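Local coordinates for probable hydrogenase nickel incorporation protein hypB (Methanocaldococcus jannaschii, PDB 2HF9), which binds GTP as a homodimer, probably hydrolyses it slowly, and is probably required for inserting nickel into the metal centre of [NiFe] hydrogenases, at residues Leu33-Met44 with Leu116-Asn126; Ser148-Glu157 with Val180-Ala191. All coordinates share one frame; numbering follows the deposited sequence.

Contact 1: residues Leu33-Met44 with Leu116-Asn126; sequences LNKHGVVAFDFM and LDEIDLLFIEN. With MG (magnesium ion), chain C; GSP (5'-guanosine-diphosphate-monothiophosphate), chain E.
Two neighbouring parallel strands at the centre of the P-loop GTPase sheet, 39-44 and 121-125, pair here, and the second delivers a magnesium ligand, E125. V39, F41 and F43 bond through N and O to the backbone of D120, L122, I124 and N126, six bonds in parallel register with the strand axes 14° apart. On the face carrying V39, L121, F41, F123 and F43, the edge of the F43 ring meets the face of F123 in an offset edge-to-face pair, centroids 5.5 Å apart and planes at 84°, with F43 CE1 3.6 Å from F123 CD2. F41 lies alongside F123, its CD1 3.9 Å from F123 CE2 at that ring's edge. On the face of A40 and L122, L122 CB meets A40 CB at 4.0 Å. V38 CG1, from the loop before the strand, touches the same L122 CB, and the L33 side chain, from the helix, meets L122 at about a right angle, CD2 against CD2. D42 CG is anti to the backbone N (chi1 180°), which brings OD1 across to N126 ND2, 3.1 Å away; the amide comes from the syn side, and N126 OD1 takes L102 N. At the far end a Schellman motif with G37 as its C-prime residue closes helix 18-35, and H36 ND1 gives D117 OD1 a straight hydrogen bond of 2.8 Å, in the ring plane but from above the carboxylate. E125 reaches out extended, OE2 2.1 Å from magnesium, where T52, D80, the nucleotide oxygens O3G and O2B and a water complete the shell. The paired strands thus fix the backbone from which E125 reaches the metal, and the 2.8 Å between E125 OE2 and GSP O3G is consistent with their sharing magnesium.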
loop_
_atom_site.group_PDB
_atom_site.type_symbol
_atom_site.label_atom_id
_atom_site.label_comp_id
_atom_site.label_asym_id
_atom_site.label_seq_id
_atom_site.Cartn_x
_atom_site.Cartn_y
_atom_site.Cartn_z
ATOM N N LEU A 33 -6.088 -19.575 -21.311
ATOM C CA LEU A 33 -6.815 -20.068 -20.145
ATOM C C LEU A 33 -8.153 -20.705 -20.538
ATOM O O LEU A 33 -8.472 -21.805 -20.076
ATOM C CB LEU A 33 -7.024 -18.943 -19.124
ATOM C CG LEU A 33 -5.762 -18.385 -18.453
ATOM C CD1 LEU A 33 -6.061 -17.046 -17.811
ATOM C CD2 LEU A 33 -5.171 -19.349 -17.435
ATOM N N ASN A 34 -8.909 -20.020 -21.400
ATOM C CA ASN A 34 -10.200 -20.524 -21.898
ATOM C C ASN A 34 -10.074 -21.846 -22.652
ATOM O O ASN A 34 -10.940 -22.719 -22.547
ATOM C CB ASN A 34 -10.891 -19.484 -22.787
ATOM C CG ASN A 34 -11.433 -18.301 -21.998
ATOM O OD1 ASN A 34 -11.751 -18.418 -20.816
ATOM N ND2 ASN A 34 -11.547 -17.154 -22.659
ATOM N N LYS A 35 -8.983 -21.970 -23.401
ATOM C CA LYS A 35 -8.644 -23.165 -24.164
ATOM C C LYS A 35 -8.494 -24.373 -23.243
ATOM O O LYS A 35 -8.872 -25.490 -23.601
ATOM C CB LYS A 35 -7.330 -22.911 -24.901
ATOM C CG LYS A 35 -7.296 -23.310 -26.365
ATOM C CD LYS A 35 -6.492 -22.284 -27.191
ATOM C CE LYS A 35 -5.130 -21.955 -26.553
ATOM N NZ LYS A 35 -4.652 -20.560 -26.854
ATOM N N HIS A 36 -7.955 -24.131 -22.049
ATOM C CA HIS A 36 -7.726 -25.183 -21.064
ATOM C C HIS A 36 -8.745 -25.195 -19.922
ATOM O O HIS A 36 -8.569 -25.921 -18.942
ATOM C CB HIS A 36 -6.302 -25.095 -20.519
ATOM C CG HIS A 36 -5.249 -25.320 -21.557
ATOM N ND1 HIS A 36 -4.907 -26.577 -22.008
ATOM C CD2 HIS A 36 -4.472 -24.450 -22.244
ATOM C CE1 HIS A 36 -3.959 -26.472 -22.922
ATOM N NE2 HIS A 36 -3.680 -25.192 -23.087
ATOM N N GLY A 37 -9.798 -24.390 -20.054
ATOM C CA GLY A 37 -10.899 -24.371 -19.094
ATOM C C GLY A 37 -10.479 -23.883 -17.721
ATOM O O GLY A 37 -10.910 -24.423 -16.701
ATOM N N VAL A 38 -9.640 -22.854 -17.703
ATOM C CA VAL A 38 -9.153 -22.274 -16.452
ATOM C C VAL A 38 -9.829 -20.926 -16.246
ATOM O O VAL A 38 -9.896 -20.118 -17.168
ATOM C CB VAL A 38 -7.608 -22.094 -16.454
ATOM C CG1 VAL A 38 -7.114 -21.519 -15.123
ATOM C CG2 VAL A 38 -6.911 -23.409 -16.749
ATOM N N VAL A 39 -10.349 -20.702 -15.043
ATOM C CA VAL A 39 -10.899 -19.399 -14.692
ATOM C C VAL A 39 -9.909 -18.706 -13.758
ATOM O O VAL A 39 -9.553 -19.247 -12.706
ATOM C CB VAL A 39 -12.315 -19.500 -14.064
ATOM C CG1 VAL A 39 -12.911 -18.111 -13.873
ATOM C CG2 VAL A 39 -13.237 -20.341 -14.951
ATOM N N ALA A 40 -9.451 -17.524 -14.168
ATOM C CA ALA A 40 -8.391 -16.806 -13.463
ATOM C C ALA A 40 -8.873 -15.544 -12.753
ATOM O O ALA A 40 -9.709 -14.803 -13.274
ATOM C CB ALA A 40 -7.254 -16.470 -14.412
ATOM N N PHE A 41 -8.311 -15.308 -11.570
ATOM C CA PHE A 41 -8.685 -14.187 -10.714
ATOM C C PHE A 41 -7.459 -13.366 -10.303
ATOM O O PHE A 41 -6.466 -13.913 -9.814
ATOM C CB PHE A 41 -9.430 -14.688 -9.467
ATOM C CG PHE A 41 -10.762 -15.329 -9.762
ATOM C CD1 PHE A 41 -10.848 -16.686 -10.068
ATOM C CD2 PHE A 41 -11.936 -14.579 -9.719
ATOM C CE1 PHE A 41 -12.079 -17.282 -10.340
ATOM C CE2 PHE A 41 -13.174 -15.172 -9.982
ATOM C CZ PHE A 41 -13.241 -16.528 -10.293
ATOM N N ASP A 42 -7.545 -12.055 -10.508
ATOM C CA ASP A 42 -6.495 -11.114 -10.128
ATOM C C ASP A 42 -6.838 -10.502 -8.760
ATOM O O ASP A 42 -7.803 -9.750 -8.635
ATOM C CB ASP A 42 -6.364 -10.035 -11.220
ATOM C CG ASP A 42 -5.294 -8.984 -10.919
ATOM O OD1 ASP A 42 -4.593 -9.063 -9.894
ATOM O OD2 ASP A 42 -5.156 -8.059 -11.737
ATOM N N PHE A 43 -6.050 -10.856 -7.744
ATOM C CA PHE A 43 -6.226 -10.344 -6.388
ATOM C C PHE A 43 -5.308 -9.151 -6.162
ATOM O O PHE A 43 -4.092 -9.311 -6.026
ATOM C CB PHE A 43 -5.925 -11.428 -5.346
ATOM C CG PHE A 43 -6.942 -12.532 -5.297
ATOM C CD1 PHE A 43 -6.886 -13.590 -6.201
ATOM C CD2 PHE A 43 -7.938 -12.530 -4.326
ATOM C CE1 PHE A 43 -7.823 -14.618 -6.157
ATOM C CE2 PHE A 43 -8.880 -13.557 -4.268
ATOM C CZ PHE A 43 -8.820 -14.604 -5.187
ATOM N N MET A 44 -5.907 -7.963 -6.146
ATOM C CA MET A 44 -5.209 -6.711 -5.886
ATOM C C MET A 44 -5.573 -6.195 -4.499
ATOM O O MET A 44 -6.549 -6.645 -3.903
ATOM C CB MET A 44 -5.601 -5.652 -6.929
ATOM C CG MET A 44 -5.114 -5.927 -8.349
ATOM S SD MET A 44 -5.855 -4.788 -9.540
ATOM C CE MET A 44 -7.506 -5.478 -9.672
ATOM N N LEU A 116 -2.008 -26.607 -17.397
ATOM C CA LEU A 116 -3.351 -26.020 -17.446
ATOM C C LEU A 116 -4.474 -27.034 -17.682
ATOM O O LEU A 116 -5.647 -26.720 -17.475
ATOM C CB LEU A 116 -3.407 -24.889 -18.480
ATOM C CG LEU A 116 -2.408 -23.735 -18.313
ATOM C CD1 LEU A 116 -2.370 -22.866 -19.561
ATOM C CD2 LEU A 116 -2.725 -22.896 -17.076
ATOM N N ASP A 117 -4.118 -28.244 -18.110
ATOM C CA ASP A 117 -5.094 -29.331 -18.242
ATOM C C ASP A 117 -5.319 -30.067 -16.922
ATOM O O ASP A 117 -6.139 -30.989 -16.841
ATOM C CB ASP A 117 -4.678 -30.304 -19.346
ATOM C CG ASP A 117 -4.834 -29.708 -20.730
ATOM O OD1 ASP A 117 -5.838 -29.002 -20.978
ATOM O OD2 ASP A 117 -3.948 -29.944 -21.571
ATOM N N GLU A 118 -4.583 -29.658 -15.893
ATOM C CA GLU A 118 -4.784 -30.179 -14.545
ATOM C C GLU A 118 -5.109 -29.059 -13.554
ATOM O O GLU A 118 -4.917 -29.208 -12.345
ATOM C CB GLU A 118 -3.571 -30.997 -14.090
ATOM C CG GLU A 118 -3.526 -32.416 -14.677
ATOM C CD GLU A 118 -4.781 -33.232 -14.369
ATOM O OE1 GLU A 118 -5.127 -33.386 -13.173
ATOM O OE2 GLU A 118 -5.422 -33.721 -15.327
ATOM N N ILE A 119 -5.597 -27.938 -14.081
ATOM C CA ILE A 119 -5.976 -26.774 -13.275
ATOM C C ILE A 119 -7.365 -26.292 -13.702
ATOM O O ILE A 119 -7.671 -26.248 -14.892
ATOM C CB ILE A 119 -4.926 -25.613 -13.404
ATOM C CG1 ILE A 119 -3.536 -26.040 -12.901
ATOM C CG2 ILE A 119 -5.387 -24.340 -12.682
ATOM C CD1 ILE A 119 -3.476 -26.522 -11.443
ATOM N N ASP A 120 -8.205 -25.950 -12.727
ATOM C CA ASP A 120 -9.526 -25.382 -12.996
ATOM C C ASP A 120 -9.591 -23.893 -12.635
ATOM O O ASP A 120 -10.220 -23.099 -13.340
ATOM C CB ASP A 120 -10.612 -26.161 -12.240
ATOM C CG ASP A 120 -10.577 -27.655 -12.534
ATOM O OD1 ASP A 120 -10.605 -28.034 -13.725
ATOM O OD2 ASP A 120 -10.521 -28.452 -11.573
ATOM N N LEU A 121 -8.949 -23.534 -11.524
ATOM C CA LEU A 121 -8.936 -22.161 -11.023
ATOM C C LEU A 121 -7.517 -21.640 -10.866
ATOM O O LEU A 121 -6.639 -22.351 -10.381
ATOM C CB LEU A 121 -9.647 -22.062 -9.667
ATOM C CG LEU A 121 -11.109 -22.492 -9.536
ATOM C CD1 LEU A 121 -11.580 -22.299 -8.100
ATOM C CD2 LEU A 121 -12.003 -21.729 -10.497
ATOM N N LEU A 122 -7.308 -20.391 -11.268
ATOM C CA LEU A 122 -6.031 -19.717 -11.071
ATOM C C LEU A 122 -6.211 -18.462 -10.223
ATOM O O LEU A 122 -6.962 -17.558 -10.595
ATOM C CB LEU A 122 -5.388 -19.362 -12.421
ATOM C CG LEU A 122 -4.074 -18.567 -12.397
ATOM C CD1 LEU A 122 -2.958 -19.324 -11.686
ATOM C CD2 LEU A 122 -3.650 -18.193 -13.813
ATOM N N PHE A 123 -5.528 -18.423 -9.085
ATOM C CA PHE A 123 -5.533 -17.246 -8.219
ATOM C C PHE A 123 -4.190 -16.541 -8.345
ATOM O O PHE A 123 -3.145 -17.122 -8.038
ATOM C CB PHE A 123 -5.780 -17.618 -6.748
ATOM C CG PHE A 123 -7.100 -18.311 -6.485
ATOM C CD1 PHE A 123 -7.193 -19.264 -5.466
ATOM C CD2 PHE A 123 -8.239 -18.013 -7.230
ATOM C CE1 PHE A 123 -8.399 -19.914 -5.194
ATOM C CE2 PHE A 123 -9.454 -18.661 -6.973
ATOM C CZ PHE A 123 -9.531 -19.617 -5.950
ATOM N N ILE A 124 -4.219 -15.296 -8.803
ATOM C CA ILE A 124 -3.003 -14.501 -8.917
ATOM C C ILE A 124 -2.979 -13.423 -7.841
ATOM O O ILE A 124 -3.861 -12.560 -7.809
ATOM C CB ILE A 124 -2.882 -13.824 -10.306
ATOM C CG1 ILE A 124 -3.074 -14.842 -11.436
ATOM C CG2 ILE A 124 -1.542 -13.087 -10.428
ATOM C CD1 ILE A 124 -2.979 -14.233 -12.834
ATOM N N GLU A 125 -1.983 -13.473 -6.958
ATOM C CA GLU A 125 -1.809 -12.389 -5.999
ATOM C C GLU A 125 -0.887 -11.328 -6.574
ATOM O O GLU A 125 0.318 -11.542 -6.718
ATOM C CB GLU A 125 -1.294 -12.871 -4.643
ATOM C CG GLU A 125 -1.251 -11.743 -3.618
ATOM C CD GLU A 125 -1.015 -12.219 -2.207
ATOM O OE1 GLU A 125 -1.272 -13.401 -1.922
ATOM O OE2 GLU A 125 -0.560 -11.411 -1.370
ATOM N N ASN A 126 -1.482 -10.189 -6.908
ATOM C CA ASN A 126 -0.757 -9.055 -7.445
ATOM C C ASN A 126 0.079 -8.402 -6.349
ATOM O O ASN A 126 -0.056 -8.741 -5.169
ATOM C CB ASN A 126 -1.755 -8.044 -8.017
ATOM C CG ASN A 126 -1.243 -7.351 -9.259
ATOM O OD1 ASN A 126 -0.086 -6.927 -9.328
ATOM N ND2 ASN A 126 -2.115 -7.216 -10.248
HETATM MG MG MG C . 0.169 -11.615 0.634
HETATM P PG GSP E . 0.897 -8.592 1.401
HETATM O O3B GSP E . -0.304 -8.734 2.463
HETATM S S1G GSP E . 0.733 -7.110 0.535
HETATM O O2G GSP E . 2.196 -8.592 2.228
HETATM O O3G GSP E . 0.880 -9.805 0.456
HETATM P PB GSP E . -1.687 -9.517 2.187
HETATM O O1B GSP E . -2.653 -8.573 1.589
HETATM O O2B GSP E . -1.518 -10.749 1.395
HETATM P PA GSP E . -2.088 -11.083 4.609
HETATM O O1A GSP E . -2.951 -12.188 4.129
HETATM O O2A GSP E . -0.672 -11.510 4.751
HETATM O O3A GSP E . -2.223 -9.768 3.690
HETATM O "O5'" GSP E . -2.702 -10.525 5.979
HETATM C "C5'" GSP E . -2.110 -9.433 6.655
HETATM C "C4'" GSP E . -2.389 -9.537 8.150
HETATM O "O4'" GSP E . -3.755 -9.276 8.424
HETATM C "C3'" GSP E . -2.094 -10.913 8.724
HETATM O "O3'" GSP E . -1.522 -10.690 9.993
HETATM C "C2'" GSP E . -3.456 -11.557 8.868
HETATM O "O2'" GSP E . -3.510 -12.454 9.945
HETATM C "C1'" GSP E . -4.342 -10.356 9.134
HETATM N N9 GSP E . -5.736 -10.445 8.671
HETATM C C8 GSP E . -6.199 -10.676 7.399
HETATM N N7 GSP E . -7.549 -10.613 7.429
HETATM C C5 GSP E . -7.948 -10.329 8.690
HETATM C C6 GSP E . -9.203 -10.149 9.271
HETATM O O6 GSP E . -10.222 -10.244 8.591
HETATM N N1 GSP E . -9.288 -9.853 10.620
HETATM C C2 GSP E . -8.138 -9.745 11.386
HETATM N N2 GSP E . -8.225 -9.467 12.683
HETATM N N3 GSP E . -6.895 -9.921 10.805
HETATM C C4 GSP E . -6.811 -10.207 9.477
HETATM O O HOH W 1 0.874 -11.865 2.535
#

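Contact 2: residues Ser148-Glu157 with Val180-Ala191; sequences STTEGDDTIE and VGADIKKMENDA. With GSP (5'-guanosine-diphosphate-monothiophosphate), chain H.
K186, on helix 184-194, reaches back to D153, D154 and E157 in the loop that follows strand 142-148. Its CB points toward that loop, CG stands anti to the backbone N (chi1 177°), and CD runs over D153, 4.2 Å from D153 CG. CE passes 3.4 Å from E157 OE2, and the bend at chi4 turns NZ to a hydrogen bond with D153 O, 2.8 Å, and to salt bridges with E157 OE2 from above its carboxylate plane, D154 OD1 on its anti side at 3.2 Å, and D190 OD1 of its own helix through the syn lone pair. A methionine in its place would probably leave the carboxylates of D154, E157 and D190 crowded together without their shared cation. Beside it, D153 OD2 accepts from D183 N at 2.9 Å through its anti lone pair, just where D183 caps the helix. M187 CG packs on D153 CB, and I156 CD1 lies 3.9 Å from M187 CB. Next to the guanine nucleotide, V180 CG1 rests between T150 CA and the base, V180 O takes a weak bond from the ribose O3', and T150 packs on T150 of the second subunit. I156 and M187 also touch I171 of strand 168-172, placing the loop and helix 184-194 over that strand.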
loop_
_atom_site.group_PDB
_atom_site.type_symbol
_atom_site.label_atom_id
_atom_site.label_comp_id
_atom_site.label_asym_id
_atom_site.label_seq_id
_atom_site.Cartn_x
_atom_site.Cartn_y
_atom_site.Cartn_z
ATOM N N SER A 148 -8.898 -3.059 3.544
ATOM C CA SER A 148 -9.304 -3.426 4.887
ATOM C C SER A 148 -9.587 -2.212 5.753
ATOM O O SER A 148 -9.079 -1.115 5.493
ATOM C CB SER A 148 -8.270 -4.356 5.528
ATOM O OG SER A 148 -7.097 -3.655 5.880
ATOM N N THR A 149 -10.407 -2.418 6.782
ATOM C CA THR A 149 -10.832 -1.336 7.671
ATOM C C THR A 149 -9.645 -0.603 8.307
ATOM O O THR A 149 -9.721 0.598 8.558
ATOM C CB THR A 149 -11.780 -1.849 8.782
ATOM O OG1 THR A 149 -11.078 -2.767 9.628
ATOM C CG2 THR A 149 -12.998 -2.554 8.170
ATOM N N THR A 150 -8.547 -1.326 8.527
ATOM C CA THR A 150 -7.386 -0.790 9.241
ATOM C C THR A 150 -6.564 0.232 8.449
ATOM O O THR A 150 -5.670 0.875 9.003
ATOM C CB THR A 150 -6.475 -1.909 9.789
ATOM O OG1 THR A 150 -5.998 -2.733 8.713
ATOM C CG2 THR A 150 -7.234 -2.763 10.789
ATOM N N GLU A 151 -6.876 0.371 7.163
ATOM C CA GLU A 151 -6.267 1.388 6.306
ATOM C C GLU A 151 -7.013 2.726 6.426
ATOM O O GLU A 151 -6.551 3.751 5.930
ATOM C CB GLU A 151 -6.250 0.910 4.851
ATOM C CG GLU A 151 -5.352 -0.310 4.604
ATOM C CD GLU A 151 -5.994 -1.363 3.708
ATOM O OE1 GLU A 151 -6.822 -1.007 2.839
ATOM O OE2 GLU A 151 -5.660 -2.557 3.873
ATOM N N GLY A 152 -8.164 2.705 7.093
ATOM C CA GLY A 152 -9.012 3.889 7.223
ATOM C C GLY A 152 -10.210 3.817 6.298
ATOM O O GLY A 152 -10.157 3.174 5.240
ATOM N N ASP A 153 -11.294 4.482 6.686
ATOM C CA ASP A 153 -12.536 4.414 5.915
ATOM C C ASP A 153 -12.630 5.402 4.740
ATOM O O ASP A 153 -13.681 5.510 4.111
ATOM C CB ASP A 153 -13.767 4.504 6.834
ATOM C CG ASP A 153 -13.845 5.810 7.604
ATOM O OD1 ASP A 153 -13.144 6.781 7.246
ATOM O OD2 ASP A 153 -14.624 5.858 8.575
ATOM N N ASP A 154 -11.535 6.110 4.452
ATOM C CA ASP A 154 -11.460 6.979 3.272
ATOM C C ASP A 154 -10.741 6.302 2.107
ATOM O O ASP A 154 -10.668 6.857 1.009
ATOM C CB ASP A 154 -10.765 8.305 3.605
ATOM C CG ASP A 154 -11.686 9.297 4.296
ATOM O OD1 ASP A 154 -12.895 9.320 3.986
ATOM O OD2 ASP A 154 -11.194 10.064 5.151
ATOM N N THR A 155 -10.231 5.099 2.358
ATOM C CA THR A 155 -9.392 4.355 1.415
ATOM C C THR A 155 -10.043 4.105 0.050
ATOM O O THR A 155 -9.378 4.194 -0.988
ATOM C CB THR A 155 -8.924 3.029 2.060
ATOM O OG1 THR A 155 -8.155 3.335 3.230
ATOM C CG2 THR A 155 -8.064 2.215 1.103
ATOM N N ILE A 156 -11.341 3.809 0.047
ATOM C CA ILE A 156 -12.053 3.584 -1.213
ATOM C C ILE A 156 -12.229 4.889 -2.003
ATOM O O ILE A 156 -11.923 4.935 -3.195
ATOM C CB ILE A 156 -13.396 2.837 -1.003
ATOM C CG1 ILE A 156 -13.123 1.443 -0.422
ATOM C CG2 ILE A 156 -14.174 2.730 -2.318
ATOM C CD1 ILE A 156 -14.307 0.783 0.243
ATOM N N GLU A 157 -12.676 5.954 -1.343
ATOM C CA GLU A 157 -12.869 7.219 -2.061
ATOM C C GLU A 157 -11.565 7.937 -2.431
ATOM O O GLU A 157 -11.553 8.772 -3.339
ATOM C CB GLU A 157 -13.900 8.140 -1.388
ATOM C CG GLU A 157 -13.650 8.536 0.053
ATOM C CD GLU A 157 -14.712 9.506 0.567
ATOM O OE1 GLU A 157 -15.405 10.139 -0.260
ATOM O OE2 GLU A 157 -14.856 9.641 1.798
ATOM N N VAL A 180 -10.185 0.998 14.908
ATOM C CA VAL A 180 -9.569 2.051 14.086
ATOM C C VAL A 180 -10.496 3.245 13.857
ATOM O O VAL A 180 -10.075 4.272 13.313
ATOM C CB VAL A 180 -9.099 1.523 12.695
ATOM C CG1 VAL A 180 -7.860 0.667 12.838
ATOM C CG2 VAL A 180 -10.213 0.757 11.987
ATOM N N GLY A 181 -11.755 3.102 14.261
ATOM C CA GLY A 181 -12.756 4.148 14.064
ATOM C C GLY A 181 -13.276 4.209 12.638
ATOM O O GLY A 181 -13.728 5.263 12.184
ATOM N N ALA A 182 -13.215 3.077 11.934
ATOM C CA ALA A 182 -13.670 2.994 10.545
ATOM C C ALA A 182 -15.163 2.703 10.459
ATOM O O ALA A 182 -15.677 1.846 11.174
ATOM C CB ALA A 182 -12.878 1.938 9.785
ATOM N N ASP A 183 -15.848 3.426 9.576
ATOM C CA ASP A 183 -17.281 3.256 9.354
ATOM C C ASP A 183 -17.463 2.329 8.160
ATOM O O ASP A 183 -17.300 2.754 7.018
ATOM C CB ASP A 183 -17.934 4.623 9.094
ATOM C CG ASP A 183 -19.463 4.556 8.995
ATOM O OD1 ASP A 183 -20.029 3.471 8.745
ATOM O OD2 ASP A 183 -20.105 5.617 9.159
ATOM N N ILE A 184 -17.785 1.063 8.431
ATOM C CA ILE A 184 -17.874 0.049 7.368
ATOM C C ILE A 184 -19.059 0.282 6.425
ATOM O O ILE A 184 -18.973 -0.022 5.236
ATOM C CB ILE A 184 -17.872 -1.416 7.903
ATOM C CG1 ILE A 184 -19.113 -1.719 8.757
ATOM C CG2 ILE A 184 -16.577 -1.711 8.658
ATOM C CD1 ILE A 184 -19.273 -3.192 9.117
ATOM N N LYS A 185 -20.147 0.833 6.964
ATOM C CA LYS A 185 -21.317 1.195 6.167
ATOM C C LYS A 185 -20.976 2.297 5.165
ATOM O O LYS A 185 -21.419 2.252 4.020
ATOM C CB LYS A 185 -22.489 1.616 7.065
ATOM C CG LYS A 185 -23.043 0.489 7.931
ATOM C CD LYS A 185 -24.445 0.822 8.438
ATOM C CE LYS A 185 -25.098 -0.368 9.131
ATOM N NZ LYS A 185 -25.261 -1.547 8.230
ATOM N N LYS A 186 -20.180 3.274 5.602
ATOM C CA LYS A 186 -19.649 4.308 4.711
ATOM C C LYS A 186 -18.793 3.692 3.603
ATOM O O LYS A 186 -18.967 4.016 2.429
ATOM C CB LYS A 186 -18.826 5.341 5.490
ATOM C CG LYS A 186 -18.170 6.408 4.608
ATOM C CD LYS A 186 -17.071 7.151 5.347
ATOM C CE LYS A 186 -16.362 8.152 4.441
ATOM N NZ LYS A 186 -15.499 7.501 3.409
ATOM N N MET A 187 -17.872 2.807 3.981
ATOM C CA MET A 187 -16.972 2.179 3.010
ATOM C C MET A 187 -17.753 1.373 1.975
ATOM O O MET A 187 -17.459 1.437 0.783
ATOM C CB MET A 187 -15.946 1.288 3.712
ATOM C CG MET A 187 -15.014 2.043 4.637
ATOM S SD MET A 187 -13.842 0.975 5.507
ATOM C CE MET A 187 -12.667 0.593 4.205
ATOM N N GLU A 188 -18.751 0.626 2.441
ATOM C CA GLU A 188 -19.594 -0.184 1.566
ATOM C C GLU A 188 -20.345 0.686 0.554
ATOM O O GLU A 188 -20.439 0.334 -0.626
ATOM C CB GLU A 188 -20.566 -1.023 2.394
ATOM C CG GLU A 188 -21.457 -1.945 1.578
ATOM C CD GLU A 188 -22.477 -2.677 2.427
ATOM O OE1 GLU A 188 -22.855 -2.150 3.499
ATOM O OE2 GLU A 188 -22.911 -3.773 2.013
ATOM N N ASN A 189 -20.870 1.818 1.025
ATOM C CA ASN A 189 -21.524 2.794 0.148
ATOM C C ASN A 189 -20.562 3.475 -0.819
ATOM O O ASN A 189 -20.901 3.685 -1.986
ATOM C CB ASN A 189 -22.298 3.831 0.964
ATOM C CG ASN A 189 -23.644 3.317 1.408
ATOM O OD1 ASN A 189 -24.376 2.715 0.621
ATOM N ND2 ASN A 189 -23.976 3.535 2.670
ATOM N N ASP A 190 -19.362 3.802 -0.336
ATOM C CA ASP A 190 -18.299 4.339 -1.186
ATOM C C ASP A 190 -18.035 3.414 -2.374
ATOM O O ASP A 190 -17.985 3.866 -3.517
ATOM C CB ASP A 190 -16.994 4.527 -0.397
ATOM C CG ASP A 190 -17.045 5.691 0.590
ATOM O OD1 ASP A 190 -16.151 5.752 1.460
ATOM O OD2 ASP A 190 -17.952 6.548 0.505
ATOM N N ALA A 191 -17.867 2.120 -2.088
ATOM C CA ALA A 191 -17.556 1.117 -3.104
ATOM C C ALA A 191 -18.682 0.966 -4.126
ATOM O O ALA A 191 -18.432 0.938 -5.327
ATOM C CB ALA A 191 -17.249 -0.224 -2.444
HETATM P PG GSP H . -3.081 7.409 3.574
HETATM O O3B GSP H . -3.197 6.937 5.108
HETATM S S1G GSP H . -1.952 6.446 2.697
HETATM O O2G GSP H . -4.503 7.272 2.994
HETATM O O3G GSP H . -2.654 8.883 3.537
HETATM P PB GSP H . -2.262 7.446 6.319
HETATM O O1B GSP H . -1.016 6.653 6.303
HETATM O O2B GSP H . -2.042 8.904 6.320
HETATM P PA GSP H . -4.146 7.784 8.487
HETATM O O1A GSP H . -3.465 8.772 9.349
HETATM O O2A GSP H . -5.211 8.399 7.656
HETATM O O3A GSP H . -3.083 6.951 7.617
HETATM O "O5'" GSP H . -4.731 6.608 9.416
HETATM C "C5'" GSP H . -5.497 5.556 8.863
HETATM C "C4'" GSP H . -6.420 4.999 9.943
HETATM O "O4'" GSP H . -5.653 4.354 10.947
HETATM C "C3'" GSP H . -7.205 6.097 10.643
HETATM O "O3'" GSP H . -8.515 5.617 10.832
HETATM C "C2'" GSP H . -6.512 6.275 11.978
HETATM O "O2'" GSP H . -7.420 6.661 12.978
HETATM C "C1'" GSP H . -5.956 4.885 12.226
HETATM N N9 GSP H . -4.749 4.825 13.068
HETATM C C8 GSP H . -3.530 5.425 12.860
HETATM N N7 GSP H . -2.707 5.065 13.875
HETATM C C5 GSP H . -3.375 4.239 14.712
HETATM C C6 GSP H . -3.024 3.576 15.889
HETATM O O6 GSP H . -1.901 3.695 16.368
HETATM N N1 GSP H . -3.954 2.778 16.526
HETATM C C2 GSP H . -5.226 2.636 16.003
HETATM N N2 GSP H . -6.123 1.871 16.612
HETATM N N3 GSP H . -5.568 3.292 14.837
HETATM C C4 GSP H . -4.659 4.077 14.205
HETATM O O HOH W 2 -13.598 4.986 1.482
#

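Overall arrangement
Contact 1 closes before contact 2 opens along the chain, and the two lie on opposite sides of its centre, their centres about 30 Å apart and their nearest atoms about 9 Å. One seven-stranded parallel sheet joins them: strand 142-148 pairs with strand 39-45 of contact 1 and runs straight into the loop of contact 2, whose helix 184-194 lies beside strands 168-172 and 199-202. Each contact serves a different nucleotide. Residues 116-126 supply a magnesium ligand at the phosphates of one, whereas residues 148-157 and 180-191 line the ribose and base of the other, whose phosphates are gripped by the second subunit. Nucleotide binding is therefore built into the dimer interface.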